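Local structure of acyl-CoA hydrolase (Bacillus halodurans, 1VPM) at residues S22-T27 / A54-M59; L47-E52 / D84-E89; M59-S64 / T98-Y103; V92-R97 / T154-K159. The protein binds coenzyme A and probably hydrolyses the thioester bond of long-chain fatty acyl-CoA substrates, as a hot-dog fold thioesterase. One frame throughout, in Å; residues are numbered along the deposited sequence. Where two conformers were deposited one is given.

Overall arrangement
Contacts 1, 2 and 3 are made by one helix, 43-62, against one antiparallel sheet, and contact 4 adds the C-terminal helix 146-166 to the same sheet. The centres of contacts 1 and 2 lie about 10 Å apart, those of contacts 1 and 3 about 9 Å, while contacts 2 and 3 stand on opposite sides of the chain's centre, their own centres about 18 Å apart. Contacts 3 and 4, with centres about 11 Å apart, meet through Glu-101, which bonds to Thr-93 and Arg-158, and both reach the bound coenzyme A: Thr-98 and Ser-99 in one, Gly-96, Arg-97 and Lys-159 in the other surround its 3'-phosphate.

Contact 1. Residues S22-T27 / A54-M59; sequences SRTIQT and AALTAM
Thr-57 of helix 54-59 meets both Ser-22 and Thr-24. The two threonine hydroxyls, Thr-24 OG1 and Thr-57 OG1, stand 3.3 Å apart as their side chains slide past each other in opposite directions. Each has a definite partner: Thr-24 OG1 donates to Ser-22 O over 2.8 Å, tilted 28° from the carbonyl plane, and is also bonded to Lys-60 NZ, whereas Thr-57 OG1 is hydrogen-bonded to Ile-53 O one helical turn earlier. A C-H contact joins the segments as well, with Thr-57 CA 3.5 Å from Ser-22 O.

In the hot-dog fold a long helix is wrapped by a curved antiparallel sheet, and here strand 24-29, outermost in this chain's sheet, meets the helix through Thr-24, with Ser-22 just before it. Replacing Thr-24 by a valine would probably leave Ser-22 O without its hydroxyl donor and Lys-60 NZ with one partner fewer.

The methyl groups fill the remaining contact. With OG1 of Thr-57 at chi1 -58°, its CG2 falls anti to the backbone N and lies 3.3 Å from Ser-22 O and 3.8 Å from Ser-22 OG, a hydroxyl bonded in turn to Val-19 O and Val-92 N. The methyl of Thr-24, CG2, approaches Leu-56 CB at 4.2 Å. Beyond these residues, Gln-26 is hydrogen-bonded to Thr-27 of the second subunit, and Thr-27 to Gln-26 and Ile-25 of that subunit, while Leu-56 packs on Leu-29 of the same neighbouring chain.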
# COMPACT_ATOMS: atom_id res chain seq x y z
N SER A 22 -27.85 -8.18 -2.32
CA SER A 22 -26.46 -8.28 -2.77
C SER A 22 -25.88 -6.88 -3.08
O SER A 22 -24.65 -6.70 -3.14
CB SER A 22 -26.42 -9.15 -4.06
OG SER A 22 -26.91 -8.45 -5.26
N ARG A 23 -26.76 -5.88 -3.28
CA ARG A 23 -26.32 -4.64 -3.92
C ARG A 23 -25.33 -3.91 -3.04
O ARG A 23 -25.54 -3.78 -1.84
CB ARG A 23 -27.52 -3.78 -4.32
CG ARG A 23 -27.09 -2.51 -5.08
CD ARG A 23 -28.28 -1.82 -5.72
NE ARG A 23 -29.10 -1.25 -4.67
CZ ARG A 23 -28.87 -0.10 -4.05
NH1 ARG A 23 -27.82 0.66 -4.38
NH2 ARG A 23 -29.69 0.31 -3.09
N THR A 24 -24.22 -3.47 -3.62
CA THR A 24 -23.14 -2.89 -2.89
C THR A 24 -22.61 -1.67 -3.62
O THR A 24 -22.53 -1.63 -4.82
CB THR A 24 -21.98 -3.87 -2.67
OG1 THR A 24 -22.51 -5.11 -2.17
CG2 THR A 24 -20.87 -3.34 -1.76
N ILE A 25 -22.32 -0.67 -2.83
CA ILE A 25 -21.72 0.59 -3.32
C ILE A 25 -20.36 0.85 -2.71
O ILE A 25 -20.09 0.63 -1.49
CB ILE A 25 -22.66 1.77 -3.06
CG1 ILE A 25 -23.88 1.65 -4.01
CG2 ILE A 25 -21.89 3.14 -3.25
CD1 ILE A 25 -25.02 2.40 -3.51
N GLN A 26 -19.44 1.33 -3.54
CA GLN A 26 -18.13 1.79 -3.06
C GLN A 26 -17.83 3.15 -3.67
O GLN A 26 -18.28 3.47 -4.77
CB GLN A 26 -17.05 0.76 -3.44
CG GLN A 26 -15.64 1.11 -3.15
CD GLN A 26 -15.26 1.29 -1.66
OE1 GLN A 26 -15.96 1.91 -0.86
NE2 GLN A 26 -14.04 0.82 -1.32
N THR A 27 -17.07 3.97 -2.92
CA THR A 27 -16.56 5.23 -3.45
C THR A 27 -15.08 5.29 -3.13
O THR A 27 -14.69 4.94 -2.02
CB THR A 27 -17.21 6.43 -2.75
OG1 THR A 27 -18.64 6.25 -2.75
CG2 THR A 27 -16.86 7.76 -3.46
N ALA A 54 -17.40 -6.61 -6.87
CA ALA A 54 -18.07 -7.82 -7.28
C ALA A 54 -17.97 -8.94 -6.27
O ALA A 54 -18.93 -9.70 -6.09
CB ALA A 54 -17.57 -8.27 -8.64
N ALA A 55 -16.81 -9.09 -5.66
CA ALA A 55 -16.56 -10.07 -4.60
C ALA A 55 -17.46 -9.78 -3.43
O ALA A 55 -18.07 -10.70 -2.88
CB ALA A 55 -15.14 -10.04 -4.18
N LEU A 56 -17.53 -8.51 -3.00
CA LEU A 56 -18.42 -8.15 -1.91
C LEU A 56 -19.88 -8.47 -2.19
O LEU A 56 -20.58 -9.06 -1.35
CB LEU A 56 -18.25 -6.66 -1.53
CG LEU A 56 -17.01 -6.25 -0.74
CD1 LEU A 56 -16.80 -4.77 -0.87
CD2 LEU A 56 -17.14 -6.66 0.73
N THR A 57 -20.31 -8.10 -3.37
CA THR A 57 -21.66 -8.39 -3.85
C THR A 57 -22.00 -9.89 -3.81
O THR A 57 -23.06 -10.32 -3.31
CB THR A 57 -21.82 -7.79 -5.23
OG1 THR A 57 -21.57 -6.35 -5.13
CG2 THR A 57 -23.21 -8.05 -5.80
N ALA A 58 -21.10 -10.69 -4.35
CA ALA A 58 -21.31 -12.12 -4.46
C ALA A 58 -21.26 -12.77 -3.08
O ALA A 58 -22.04 -13.66 -2.77
CB ALA A 58 -20.25 -12.71 -5.40
N MSE A 59 -20.38 -12.28 -2.21
CA MSE A 59 -20.30 -12.80 -0.84
C MSE A 59 -21.60 -12.52 -0.07
O MSE A 59 -22.10 -13.37 0.69
CB MSE A 59 -19.09 -12.25 -0.10
CG MSE A 59 -17.82 -12.81 -0.70
SE MSE A 59 -16.30 -11.82 0.18
CE MSE A 59 -16.45 -12.68 1.81

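Contact 2. Residues L47-E52 / D84-E89; sequences LAYIDE and DALELE
With chi1 at -63°, Tyr-49 holds its ring beside its own backbone N and directs an edge at Leu-86; Leu-88, with a similar first torsion but chi2 at 100°, away from the usual staggered positions, brings both its methyls to the helix. Leu-86 CD1 lies near the plane of the Tyr-49 ring and touches it at the rim, 3.7 Å from CD2 and 3.9 Å from CE2, the two side chains crossing at about a right angle.

The Leu-88 methyls work closer to the backbone. CD2 rests 3.6 Å from the carbonyl carbon of Tyr-49 and 3.8 Å from its CB, and it also meets Ile-50, lying 4.1 Å from CG1. The leucine thus covers the peptide joining these two helical residues, where a branched tip fits between the tyrosine and isoleucine side chains. All four residues are buried, and the contact between them is apolar throughout.

Val-106 of the adjoining strand backs Ile-50, Leu-86 and Leu-88, while Ile-41 and Ala-80 further enclose Leu-86. The tyrosine hydroxyl has a weak bond to Lys-45 NZ. The short helical and strand axes pass 9.0 Å apart at an angle of 34°; Leu-86 and Leu-88 both meet Tyr-49, and Leu-88 reaches Ile-50 as well. This is the central helix of the hot-dog fold lying against the concave face of its sheet.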
# COMPACT_ATOMS: atom_id res chain seq x y z
N LEU A 47 -10.16 -1.77 -12.83
CA LEU A 47 -10.43 -3.18 -12.80
C LEU A 47 -10.34 -3.82 -11.41
O LEU A 47 -11.23 -4.67 -11.09
CB LEU A 47 -9.49 -3.93 -13.80
CG LEU A 47 -9.63 -3.55 -15.27
CD1 LEU A 47 -8.54 -4.19 -16.10
CD2 LEU A 47 -10.98 -3.86 -15.83
N ALA A 48 -9.34 -3.42 -10.64
CA ALA A 48 -9.14 -3.92 -9.26
C ALA A 48 -10.39 -3.59 -8.43
O ALA A 48 -10.94 -4.43 -7.68
CB ALA A 48 -7.89 -3.32 -8.58
N TYR A 49 -10.84 -2.35 -8.56
CA TYR A 49 -12.03 -1.89 -7.81
C TYR A 49 -13.31 -2.57 -8.24
O TYR A 49 -14.16 -2.91 -7.39
CB TYR A 49 -12.21 -0.40 -7.92
CG TYR A 49 -11.12 0.45 -7.35
CD1 TYR A 49 -10.36 0.04 -6.28
CD2 TYR A 49 -10.94 1.75 -7.86
CE1 TYR A 49 -9.39 0.88 -5.74
CE2 TYR A 49 -10.02 2.59 -7.30
CZ TYR A 49 -9.23 2.13 -6.28
OH TYR A 49 -8.30 2.97 -5.74
N ILE A 50 -13.45 -2.86 -9.54
CA ILE A 50 -14.59 -3.59 -10.08
C ILE A 50 -14.66 -5.02 -9.48
O ILE A 50 -15.72 -5.45 -9.02
CB ILE A 50 -14.50 -3.66 -11.62
CG1 ILE A 50 -14.87 -2.34 -12.27
CG2 ILE A 50 -15.41 -4.77 -12.22
CD1 ILE A 50 -14.49 -2.25 -13.68
N ASP A 51 -13.54 -5.72 -9.44
CA ASP A 51 -13.54 -7.07 -8.84
C ASP A 51 -13.79 -7.00 -7.35
O ASP A 51 -14.48 -7.86 -6.82
CB ASP A 51 -12.21 -7.75 -9.07
CG ASP A 51 -12.24 -9.20 -8.66
OD1 ASP A 51 -12.88 -9.96 -9.45
OD2 ASP A 51 -11.63 -9.57 -7.61
N GLU A 52 -13.28 -5.99 -6.65
CA GLU A 52 -13.48 -5.85 -5.21
C GLU A 52 -14.95 -5.75 -4.91
O GLU A 52 -15.47 -6.42 -4.00
CB GLU A 52 -12.74 -4.59 -4.69
CG GLU A 52 -12.70 -4.44 -3.22
CD GLU A 52 -11.99 -3.16 -2.77
OE1 GLU A 52 -11.00 -2.74 -3.42
OE2 GLU A 52 -12.48 -2.60 -1.77
N ASP A 84 -10.66 13.38 -8.24
CA ASP A 84 -11.98 12.88 -8.58
C ASP A 84 -12.30 11.73 -7.70
O ASP A 84 -11.44 11.13 -7.04
CB ASP A 84 -12.08 12.36 -10.01
CG ASP A 84 -12.03 13.41 -11.04
OD1 ASP A 84 -12.14 14.61 -10.67
OD2 ASP A 84 -11.93 13.02 -12.25
N ALA A 85 -13.58 11.39 -7.71
CA ALA A 85 -13.96 10.22 -6.96
C ALA A 85 -14.55 9.25 -7.96
O ALA A 85 -15.26 9.63 -8.92
CB ALA A 85 -14.98 10.53 -5.95
N LEU A 86 -14.28 7.99 -7.72
CA LEU A 86 -14.89 6.92 -8.46
C LEU A 86 -15.98 6.30 -7.64
O LEU A 86 -15.75 5.95 -6.49
CB LEU A 86 -13.89 5.83 -8.79
CG LEU A 86 -12.88 5.93 -9.90
CD1 LEU A 86 -12.12 4.56 -9.94
CD2 LEU A 86 -13.57 6.14 -11.24
N GLU A 87 -17.14 6.11 -8.25
CA GLU A 87 -18.32 5.53 -7.63
C GLU A 87 -18.61 4.19 -8.35
O GLU A 87 -18.80 4.20 -9.53
CB GLU A 87 -19.50 6.46 -7.84
CG GLU A 87 -19.24 7.92 -7.43
CD GLU A 87 -20.40 8.89 -7.82
OE1 GLU A 87 -21.27 8.52 -8.68
OE2 GLU A 87 -20.41 10.02 -7.24
N LEU A 88 -18.72 3.14 -7.58
CA LEU A 88 -19.00 1.83 -8.11
C LEU A 88 -20.27 1.27 -7.48
O LEU A 88 -20.49 1.48 -6.25
CB LEU A 88 -17.83 0.88 -7.84
CG LEU A 88 -16.44 1.21 -8.46
CD1 LEU A 88 -15.56 1.86 -7.39
CD2 LEU A 88 -15.81 -0.04 -8.97
N GLU A 89 -21.01 0.51 -8.29
CA GLU A 89 -22.20 -0.18 -7.81
C GLU A 89 -22.28 -1.54 -8.45
O GLU A 89 -22.14 -1.64 -9.65
CB GLU A 89 -23.46 0.62 -8.13
CG GLU A 89 -24.75 -0.02 -7.61
CD GLU A 89 -26.01 0.70 -8.05
OE1 GLU A 89 -25.98 1.64 -8.86
OE2 GLU A 89 -27.07 0.32 -7.54

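Contact 3. Residues M59-S64 / T98-Y103; sequences MKHANS and TSMEVY. With COA (coenzyme A), chain D.
Met-100, present as selenomethionine, sets its selenium against the end of helix 43-62. SE stands 3.8 Å from His-61 CD2, at the imidazole edge rather than over a face: it is 4.8 Å from the ring centroid and 74° off the normal. Ala-62 CB, next along the helix, meets the same selenium at 4.0 Å. The side chain of Met-100 bends at its third torsion, chi3 -78°, which turns CE along the alanine methyl.

Around this cluster, His-61 NE2 is hydrogen-bonded to Pro-139 O, a bond that helps fix the rotation of the ring, while Val-138 packs on both Ala-62 and Met-100. Just past the helix end, Ser-64 OG donates to Ala-62 O from above the carbonyl plane.

Toward the ligand, Ser-99 OG bonds coenzyme A O8A at 2.6 Å, and Thr-98 OG1 bonds its O9A at 2.8 Å. The backbone N of Thr-98 adds a further bond to O9A, with a length of 3.1 Å. The start of strand 99-109 thus packs Met-100 on the end of the hot-dog helix, while Ser-99 and the preceding Thr-98 bind the 3'-phosphate of coenzyme A.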
# COMPACT_ATOMS: atom_id res chain seq x y z
N MSE A 59 -20.38 -12.28 -2.21
CA MSE A 59 -20.30 -12.80 -0.84
C MSE A 59 -21.60 -12.52 -0.07
O MSE A 59 -22.10 -13.37 0.69
CB MSE A 59 -19.09 -12.25 -0.10
CG MSE A 59 -17.82 -12.81 -0.70
SE MSE A 59 -16.30 -11.82 0.18
CE MSE A 59 -16.45 -12.68 1.81
N LYS A 60 -22.17 -11.35 -0.29
CA LYS A 60 -23.45 -11.00 0.32
C LYS A 60 -24.59 -11.85 -0.16
O LYS A 60 -25.50 -12.19 0.62
CB LYS A 60 -23.80 -9.52 0.09
CG LYS A 60 -23.07 -8.63 0.99
CD LYS A 60 -22.99 -7.17 0.52
CE LYS A 60 -24.20 -6.36 0.68
NZ LYS A 60 -23.78 -4.91 0.63
N HIS A 61 -24.57 -12.19 -1.46
CA HIS A 61 -25.66 -13.02 -2.01
C HIS A 61 -25.58 -14.45 -1.52
O HIS A 61 -26.60 -15.04 -1.18
CB HIS A 61 -25.65 -12.99 -3.52
CG HIS A 61 -26.78 -13.75 -4.12
ND1 HIS A 61 -28.07 -13.28 -4.12
CD2 HIS A 61 -26.80 -14.96 -4.72
CE1 HIS A 61 -28.84 -14.19 -4.69
NE2 HIS A 61 -28.10 -15.21 -5.08
N ALA A 62 -24.37 -14.99 -1.47
CA ALA A 62 -24.12 -16.42 -1.20
C ALA A 62 -23.73 -16.76 0.20
O ALA A 62 -23.64 -17.94 0.56
CB ALA A 62 -23.08 -16.91 -2.13
N ASN A 63 -23.42 -15.73 1.00
CA ASN A 63 -22.88 -15.91 2.34
C ASN A 63 -21.73 -16.94 2.37
O ASN A 63 -21.71 -17.88 3.17
CB ASN A 63 -24.01 -16.25 3.32
CG ASN A 63 -25.04 -15.13 3.46
OD1 ASN A 63 -26.11 -15.19 2.86
ND2 ASN A 63 -24.69 -14.09 4.20
N SER A 64 -20.74 -16.71 1.51
CA SER A 64 -19.66 -17.65 1.24
C SER A 64 -18.44 -16.92 0.80
O SER A 64 -18.54 -15.84 0.24
CB SER A 64 -20.02 -18.63 0.10
OG SER A 64 -21.18 -19.39 0.39
N THR A 98 -23.63 -22.87 -8.96
CA THR A 98 -22.64 -22.34 -8.02
C THR A 98 -22.13 -20.97 -8.42
O THR A 98 -21.30 -20.40 -7.71
CB THR A 98 -21.44 -23.30 -7.92
OG1 THR A 98 -20.65 -23.25 -9.12
CG2 THR A 98 -21.92 -24.71 -7.65
N SER A 99 -22.60 -20.47 -9.56
CA SER A 99 -22.09 -19.22 -10.16
C SER A 99 -23.12 -18.12 -10.11
O SER A 99 -24.34 -18.35 -10.06
CB SER A 99 -21.61 -19.50 -11.60
OG SER A 99 -22.69 -19.78 -12.47
N MSE A 100 -22.62 -16.88 -10.07
CA MSE A 100 -23.42 -15.69 -10.05
C MSE A 100 -22.87 -14.72 -11.08
O MSE A 100 -21.66 -14.48 -11.13
CB MSE A 100 -23.29 -15.04 -8.70
CG MSE A 100 -23.88 -15.82 -7.58
SE MSE A 100 -23.18 -15.30 -5.80
CE MSE A 100 -21.44 -16.20 -5.80
N GLU A 101 -23.74 -14.19 -11.92
CA GLU A 101 -23.36 -13.05 -12.72
C GLU A 101 -23.52 -11.78 -11.87
O GLU A 101 -24.55 -11.58 -11.20
CB GLU A 101 -24.26 -12.93 -13.97
CG GLU A 101 -23.82 -11.80 -14.87
CD GLU A 101 -24.74 -11.65 -16.09
OE1 GLU A 101 -25.96 -11.35 -15.90
OE2 GLU A 101 -24.26 -11.91 -17.21
N VAL A 102 -22.47 -10.98 -11.88
CA VAL A 102 -22.45 -9.70 -11.18
C VAL A 102 -22.27 -8.57 -12.21
O VAL A 102 -21.37 -8.61 -13.07
CB VAL A 102 -21.37 -9.65 -10.09
CG1 VAL A 102 -21.35 -8.27 -9.43
CG2 VAL A 102 -21.58 -10.74 -9.05
N TYR A 103 -23.21 -7.65 -12.21
CA TYR A 103 -23.10 -6.41 -12.99
C TYR A 103 -22.49 -5.32 -12.12
O TYR A 103 -22.89 -5.12 -10.97
CB TYR A 103 -24.51 -6.01 -13.50
CG TYR A 103 -24.59 -4.58 -14.02
CD1 TYR A 103 -24.17 -4.26 -15.30
CD2 TYR A 103 -25.05 -3.54 -13.19
CE1 TYR A 103 -24.25 -2.93 -15.77
CE2 TYR A 103 -25.16 -2.24 -13.65
CZ TYR A 103 -24.73 -1.92 -14.90
OH TYR A 103 -24.85 -0.62 -15.29
N1A COA D . -16.53 -17.91 -17.06
C2A COA D . -17.81 -17.96 -16.60
N3A COA D . -18.22 -19.06 -15.82
C4A COA D . -17.34 -20.05 -15.52
C5A COA D . -16.02 -20.01 -16.01
C6A COA D . -15.61 -18.93 -16.79
N6A COA D . -14.39 -18.96 -17.38
N7A COA D . -15.38 -21.14 -15.58
C8A COA D . -16.26 -21.88 -14.84
N9A COA D . -17.46 -21.22 -14.81
C1B COA D . -18.60 -21.57 -13.98
C2B COA D . -19.20 -22.87 -14.45
O2B COA D . -20.01 -22.67 -15.58
C3B COA D . -19.97 -23.30 -13.21
O3B COA D . -21.26 -22.71 -13.33
P3B COA D . -22.58 -23.31 -12.66
O7A COA D . -23.25 -24.17 -13.66
O8A COA D . -23.55 -22.27 -12.26
O9A COA D . -22.16 -24.01 -11.40
C4B COA D . -19.11 -22.74 -12.06
O4B COA D . -18.15 -21.88 -12.68
C5B COA D . -18.33 -23.81 -11.29
O5B COA D . -17.53 -24.53 -12.22
P1A COA D . -17.44 -26.16 -12.28
O1A COA D . -17.33 -26.59 -13.73
O2A COA D . -18.59 -26.82 -11.53
O3A COA D . -16.11 -26.57 -11.46
P2A COA D . -14.59 -26.11 -11.74
O4A COA D . -14.30 -26.19 -13.23
O5A COA D . -13.72 -26.97 -10.84
O6A COA D . -14.46 -24.57 -11.21
CBP COA D . -13.53 -22.39 -11.49
CCP COA D . -14.42 -23.47 -12.10
CDP COA D . -13.82 -21.04 -12.15
CEP COA D . -13.89 -22.32 -9.99
CAP COA D . -12.04 -22.79 -11.69
OAP COA D . -11.63 -22.98 -13.04
C9P COA D . -11.14 -21.78 -11.00
O9P COA D . -10.96 -21.93 -9.61
N8P COA D . -10.56 -20.77 -11.68
C7P COA D . -9.73 -19.86 -10.92
C6P COA D . -10.57 -18.84 -10.15
C5P COA D . -9.68 -17.85 -9.43
O5P COA D . -8.94 -18.27 -8.52
N4P COA D . -9.72 -16.57 -9.83
C3P COA D . -8.96 -15.56 -9.15
C2P COA D . -7.65 -15.11 -9.81
S1P COA D . -6.47 -16.34 -10.51

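Contact 4. Residues V92-R97 / T154-K159; sequences VTHTGR and TAPARK. With COA (coenzyme A), chain D.
Coenzyme A O8A, a 3'-phosphate oxygen, is approached from both segments: Arg-97 N forms a weak, bent hydrogen bond to it (2.7 Å, 129° at the hydrogen), and Lys-159 NZ lies 3.6 Å away. The lysine chain is extended throughout, which carries its ammonium group from the helix to the phosphate and to within 4.0 Å of Gly-96 CA. Gly-96, having no side chain, lets NZ and O8A come close.

Back along the strand, His-94 has its ring opposite the backbone N (chi1 -167°), which lays one face against the helix. Ala-155 CB sits over that face in a CH-pi contact, 3.8 Å from the centroid and 29° off the normal. Pro-156 CD lies over the same face toward the rim, and Pro-156 CG is 4.0 Å from His-94 NE2. A serine in place of His-94 would probably deprive Ala-155 and Pro-156 of their flat partner and open a gap between strand and helix.

Arg-158 is anchored by Glu-101 in a salt bridge and makes a cation-pi contact with Phe-123. Together, the strand end and the C-terminal helix form one wall of the coenzyme A pocket, with positive charge and backbone N-H beside the 3'-phosphate.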
# COMPACT_ATOMS: atom_id res chain seq x y z
N VAL A 92 -25.93 -8.75 -8.09
CA VAL A 92 -26.12 -10.04 -8.73
C VAL A 92 -27.33 -9.90 -9.63
O VAL A 92 -28.40 -9.48 -9.19
CB VAL A 92 -26.33 -11.17 -7.68
CG1 VAL A 92 -26.68 -12.46 -8.36
CG2 VAL A 92 -25.11 -11.36 -6.87
N THR A 93 -27.17 -10.32 -10.89
CA THR A 93 -28.21 -10.19 -11.89
C THR A 93 -28.84 -11.52 -12.24
O THR A 93 -29.98 -11.53 -12.69
CB THR A 93 -27.65 -9.63 -13.21
OG1 THR A 93 -26.50 -10.35 -13.60
CG2 THR A 93 -27.28 -8.22 -13.03
N HIS A 94 -28.14 -12.61 -11.98
CA HIS A 94 -28.58 -13.98 -12.40
C HIS A 94 -27.64 -14.99 -11.79
O HIS A 94 -26.52 -14.69 -11.48
CB HIS A 94 -28.56 -14.13 -13.94
CG HIS A 94 -29.28 -15.34 -14.48
ND1 HIS A 94 -28.62 -16.45 -14.96
CD2 HIS A 94 -30.60 -15.56 -14.73
CE1 HIS A 94 -29.50 -17.32 -15.43
NE2 HIS A 94 -30.71 -16.81 -15.29
N THR A 95 -28.10 -16.22 -11.64
CA THR A 95 -27.29 -17.26 -11.03
C THR A 95 -27.40 -18.57 -11.82
O THR A 95 -28.39 -18.81 -12.48
CB THR A 95 -27.70 -17.55 -9.57
OG1 THR A 95 -29.00 -18.17 -9.50
CG2 THR A 95 -27.61 -16.31 -8.70
N GLY A 96 -26.39 -19.39 -11.67
CA GLY A 96 -26.43 -20.80 -12.11
C GLY A 96 -26.45 -21.64 -10.84
O GLY A 96 -26.99 -21.23 -9.84
N ARG A 97 -25.77 -22.77 -10.85
CA ARG A 97 -25.77 -23.69 -9.73
C ARG A 97 -24.88 -23.18 -8.62
O ARG A 97 -25.32 -23.07 -7.47
CB ARG A 97 -25.32 -25.08 -10.18
CG ARG A 97 -25.69 -26.16 -9.18
CD ARG A 97 -25.26 -27.56 -9.66
NE ARG A 97 -23.81 -27.76 -9.54
CZ ARG A 97 -23.16 -28.11 -8.42
NH1 ARG A 97 -23.81 -28.32 -7.27
NH2 ARG A 97 -21.84 -28.26 -8.46
N THR A 154 -31.80 -11.45 -19.98
CA THR A 154 -30.73 -11.48 -20.98
C THR A 154 -29.49 -12.23 -20.52
O THR A 154 -28.57 -12.40 -21.32
CB THR A 154 -30.35 -10.05 -21.46
OG1 THR A 154 -30.08 -9.20 -20.34
CG2 THR A 154 -31.52 -9.49 -22.33
N ALA A 155 -29.47 -12.71 -19.27
CA ALA A 155 -28.30 -13.35 -18.69
C ALA A 155 -28.01 -14.72 -19.37
O ALA A 155 -26.85 -15.01 -19.64
CB ALA A 155 -28.49 -13.53 -17.24
N PRO A 156 -29.04 -15.56 -19.61
CA PRO A 156 -28.74 -16.84 -20.28
C PRO A 156 -27.95 -16.74 -21.59
O PRO A 156 -27.00 -17.50 -21.81
CB PRO A 156 -30.14 -17.44 -20.48
CG PRO A 156 -30.87 -16.93 -19.27
CD PRO A 156 -30.49 -15.49 -19.31
N ALA A 157 -28.29 -15.77 -22.43
CA ALA A 157 -27.53 -15.52 -23.65
C ALA A 157 -26.07 -15.16 -23.37
O ALA A 157 -25.18 -15.59 -24.10
CB ALA A 157 -28.16 -14.44 -24.42
N ARG A 158 -25.82 -14.35 -22.35
CA ARG A 158 -24.47 -13.97 -22.01
C ARG A 158 -23.69 -15.16 -21.51
O ARG A 158 -22.49 -15.27 -21.78
CB ARG A 158 -24.45 -12.83 -20.96
CG ARG A 158 -24.87 -11.49 -21.56
CD ARG A 158 -24.65 -10.35 -20.59
NE ARG A 158 -25.44 -10.47 -19.38
CZ ARG A 158 -26.66 -10.02 -19.25
NH1 ARG A 158 -27.23 -9.35 -20.23
NH2 ARG A 158 -27.31 -10.20 -18.13
N LYS A 159 -24.35 -16.04 -20.76
CA LYS A 159 -23.73 -17.23 -20.23
C LYS A 159 -23.33 -18.17 -21.39
O LYS A 159 -22.24 -18.71 -21.39
CB LYS A 159 -24.66 -17.99 -19.28
CG LYS A 159 -23.89 -19.05 -18.46
CD LYS A 159 -24.77 -19.83 -17.48
CE LYS A 159 -23.94 -20.73 -16.50
NZ LYS A 159 -24.78 -21.63 -15.63
N1A COA D . -16.53 -17.91 -17.06
C2A COA D . -17.81 -17.96 -16.60
N3A COA D . -18.22 -19.06 -15.82
C4A COA D . -17.34 -20.05 -15.52
C5A COA D . -16.02 -20.01 -16.01
C6A COA D . -15.61 -18.93 -16.79
N6A COA D . -14.39 -18.96 -17.38
N7A COA D . -15.38 -21.14 -15.58
C8A COA D . -16.26 -21.88 -14.84
N9A COA D . -17.46 -21.22 -14.81
C1B COA D . -18.60 -21.57 -13.98
C2B COA D . -19.20 -22.87 -14.45
O2B COA D . -20.01 -22.67 -15.58
C3B COA D . -19.97 -23.30 -13.21
O3B COA D . -21.26 -22.71 -13.33
P3B COA D . -22.58 -23.31 -12.66
O7A COA D . -23.25 -24.17 -13.66
O8A COA D . -23.55 -22.27 -12.26
O9A COA D . -22.16 -24.01 -11.40
C4B COA D . -19.11 -22.74 -12.06
O4B COA D . -18.15 -21.88 -12.68
C5B COA D . -18.33 -23.81 -11.29
O5B COA D . -17.53 -24.53 -12.22
P1A COA D . -17.44 -26.16 -12.28
O1A COA D . -17.33 -26.59 -13.73
O2A COA D . -18.59 -26.82 -11.53
O3A COA D . -16.11 -26.57 -11.46
P2A COA D . -14.59 -26.11 -11.74
O4A COA D . -14.30 -26.19 -13.23
O5A COA D . -13.72 -26.97 -10.84
O6A COA D . -14.46 -24.57 -11.21
CBP COA D . -13.53 -22.39 -11.49
CCP COA D . -14.42 -23.47 -12.10
CDP COA D . -13.82 -21.04 -12.15
CEP COA D . -13.89 -22.32 -9.99
CAP COA D . -12.04 -22.79 -11.69
OAP COA D . -11.63 -22.98 -13.04
C9P COA D . -11.14 -21.78 -11.00
O9P COA D . -10.96 -21.93 -9.61
N8P COA D . -10.56 -20.77 -11.68
C7P COA D . -9.73 -19.86 -10.92
C6P COA D . -10.57 -18.84 -10.15
C5P COA D . -9.68 -17.85 -9.43
O5P COA D . -8.94 -18.27 -8.52
N4P COA D . -9.72 -16.57 -9.83
C3P COA D . -8.96 -15.56 -9.15
C2P COA D . -7.65 -15.11 -9.81
S1P COA D . -6.47 -16.34 -10.51